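Aminopeptidase (PDB 5IB9) probably acts as a zinc-dependent aminopeptidase of the M28 family, removing residues from the amino ends of peptides, and carries a protease-associated domain. Local coordinates at residues 28-32 / 230-236. Residues are numbered along the deposited sequence.
Sequences APRVA and DSVEKAP
Segment 28-32, in the loop between helix 15-25 and helix 35-50, is largely extended with a kink at Arg30 (phi/psi -118/72). Segment 230-236 follows strand 222-228, which ends at the zinc ligand His228 of the M28 peptidase domain; it bends through a type II turn at Val232-Ala235, closed by Ala235 N to Val232 O (3.1 Å), and the Val232 side chain is about 5 Å from a bound zinc. The CA atoms of Pro29 and Pro236 lie 4.1 Å apart, those of Arg30 and Asp230 4.9 Å. Pro29 packs over the turn, its CB 3.2 Å from Ala235 O and its CG 3.6 Å from Lys234 C. Arg30 makes two backbone hydrogen bonds, both with Ser231: Arg30 N to Ser231 OG (2.9 Å) and Ser231 N to Arg30 O (2.8 Å). The Ser231 hydroxyl (chi1 p) donates to Ala235 O (OG to O, 2.8 Å). The Arg30 side chain (m, t, m) folds back so that NH1 reaches Pro236 O at 2.8 Å, Ser231 CB covers one guanidinium face, and a water links NH2 to Asp230 O; NE and NH2 also bond His229 O and Gly237 O. Val31, chi1 t, lays CG2 3.7 Å from Glu233 CA. At Ala32 a second water joins N to Asp230 OD2 and Ser231 O. Asp230 carboxylate oxygens accept from the Glu272 and Glu273 amides. Main-chain carbonyls thus meet the buried Arg30 charge, so the contact depends on the backbone course of both loops.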
loop_
_atom_site.group_PDB
_atom_site.type_symbol
_atom_site.label_atom_id
_atom_site.label_comp_id
_atom_site.label_asym_id
_atom_site.label_seq_id
_atom_site.Cartn_x
_atom_site.Cartn_y
_atom_site.Cartn_z
ATOM N N ALA A 28 27.547 4.773 10.478
ATOM C CA ALA A 28 26.860 5.966 10.167
ATOM C C ALA A 28 25.347 5.685 10.338
ATOM O O ALA A 28 24.933 4.518 10.221
ATOM C CB ALA A 28 27.176 6.409 8.658
ATOM N N PRO A 29 24.509 6.678 10.569
ATOM C CA PRO A 29 23.054 6.487 10.563
ATOM C C PRO A 29 22.567 5.866 9.253
ATOM O O PRO A 29 23.152 6.059 8.201
ATOM C CB PRO A 29 22.504 7.909 10.752
ATOM C CG PRO A 29 23.644 8.674 11.404
ATOM C CD PRO A 29 24.863 8.126 10.795
ATOM N N ARG A 30 21.476 5.114 9.386
ATOM C CA ARG A 30 20.923 4.395 8.219
ATOM C C ARG A 30 19.537 4.922 7.966
ATOM O O ARG A 30 18.485 4.234 8.142
ATOM C CB ARG A 30 20.899 2.849 8.502
ATOM C CG ARG A 30 22.256 2.306 8.739
ATOM C CD ARG A 30 22.255 0.810 9.126
ATOM N NE ARG A 30 21.428 0.553 10.324
ATOM C CZ ARG A 30 21.780 0.941 11.595
ATOM N NH1 ARG A 30 23.017 1.442 11.851
ATOM N NH2 ARG A 30 20.936 0.723 12.604
ATOM N N VAL A 31 19.403 6.158 7.455
ATOM C CA VAL A 31 18.082 6.711 7.329
ATOM C C VAL A 31 17.333 6.051 6.170
ATOM O O VAL A 31 17.961 5.774 5.129
ATOM C CB VAL A 31 18.206 8.232 7.023
ATOM C CG1 VAL A 31 16.852 8.820 6.688
ATOM C CG2 VAL A 31 18.791 8.910 8.306
ATOM N N ALA A 32 16.018 5.761 6.385
ATOM C CA ALA A 32 15.357 4.937 5.375
ATOM C C ALA A 32 15.387 5.584 4.019
ATOM O O ALA A 32 15.216 6.798 3.893
ATOM C CB ALA A 32 13.983 4.639 5.740
ATOM N N ASP A 230 16.847 0.273 9.463
ATOM C CA ASP A 230 17.030 1.750 9.395
ATOM C C ASP A 230 17.143 2.328 10.809
ATOM O O ASP A 230 16.768 1.691 11.815
ATOM C CB ASP A 230 15.839 2.398 8.711
ATOM C CG ASP A 230 14.516 2.241 9.432
ATOM O OD1 ASP A 230 14.146 1.116 9.915
ATOM O OD2 ASP A 230 13.805 3.262 9.554
ATOM N N SER A 231 17.730 3.552 10.796
ATOM C CA SER A 231 17.782 4.291 12.089
ATOM C C SER A 231 17.339 5.712 11.847
ATOM O O SER A 231 17.104 6.101 10.727
ATOM C CB SER A 231 19.200 4.254 12.705
ATOM O OG SER A 231 20.083 5.032 11.901
ATOM N N VAL A 232 17.075 6.433 12.943
ATOM C CA VAL A 232 16.666 7.870 12.733
ATOM C C VAL A 232 17.854 8.760 12.336
ATOM O O VAL A 232 19.023 8.396 12.533
ATOM C CB VAL A 232 16.013 8.424 14.021
ATOM C CG1 VAL A 232 14.719 7.603 14.330
ATOM C CG2 VAL A 232 16.965 8.504 15.223
ATOM N N GLU A 233 17.512 9.914 11.752
ATOM C CA GLU A 233 18.538 10.913 11.366
ATOM C C GLU A 233 19.551 11.180 12.518
ATOM O O GLU A 233 19.160 11.351 13.662
ATOM C CB GLU A 233 17.860 12.253 11.070
ATOM C CG GLU A 233 17.149 12.388 9.704
ATOM C CD GLU A 233 18.100 12.689 8.514
ATOM O OE1 GLU A 233 17.620 12.641 7.325
ATOM O OE2 GLU A 233 19.319 12.966 8.757
ATOM N N LYS A 234 20.825 11.192 12.188
ATOM C CA LYS A 234 21.973 11.494 13.118
ATOM C C LYS A 234 22.240 10.434 14.175
ATOM O O LYS A 234 23.195 10.551 14.937
ATOM C CB LYS A 234 21.772 12.897 13.805
ATOM C CG LYS A 234 21.798 14.018 12.826
ATOM C CD LYS A 234 21.664 15.407 13.488
ATOM C CE LYS A 234 21.209 16.364 12.396
ATOM N NZ LYS A 234 20.530 17.638 12.873
ATOM N N ALA A 235 21.425 9.347 14.252
ATOM C CA ALA A 235 21.701 8.316 15.195
ATOM C C ALA A 235 22.391 7.144 14.513
ATOM O O ALA A 235 21.779 6.582 13.580
ATOM C CB ALA A 235 20.338 7.742 15.876
ATOM N N PRO A 236 23.592 6.758 14.918
ATOM C CA PRO A 236 24.269 5.626 14.379
ATOM C C PRO A 236 23.482 4.288 14.501
ATOM O O PRO A 236 23.772 3.314 13.745
ATOM C CB PRO A 236 25.649 5.583 15.124
ATOM C CG PRO A 236 25.911 7.141 15.446
ATOM C CD PRO A 236 24.505 7.494 15.893
HETATM O O HOH W 1 18.324 -0.478 12.480
HETATM O O HOH W 2 14.836 5.711 9.013
#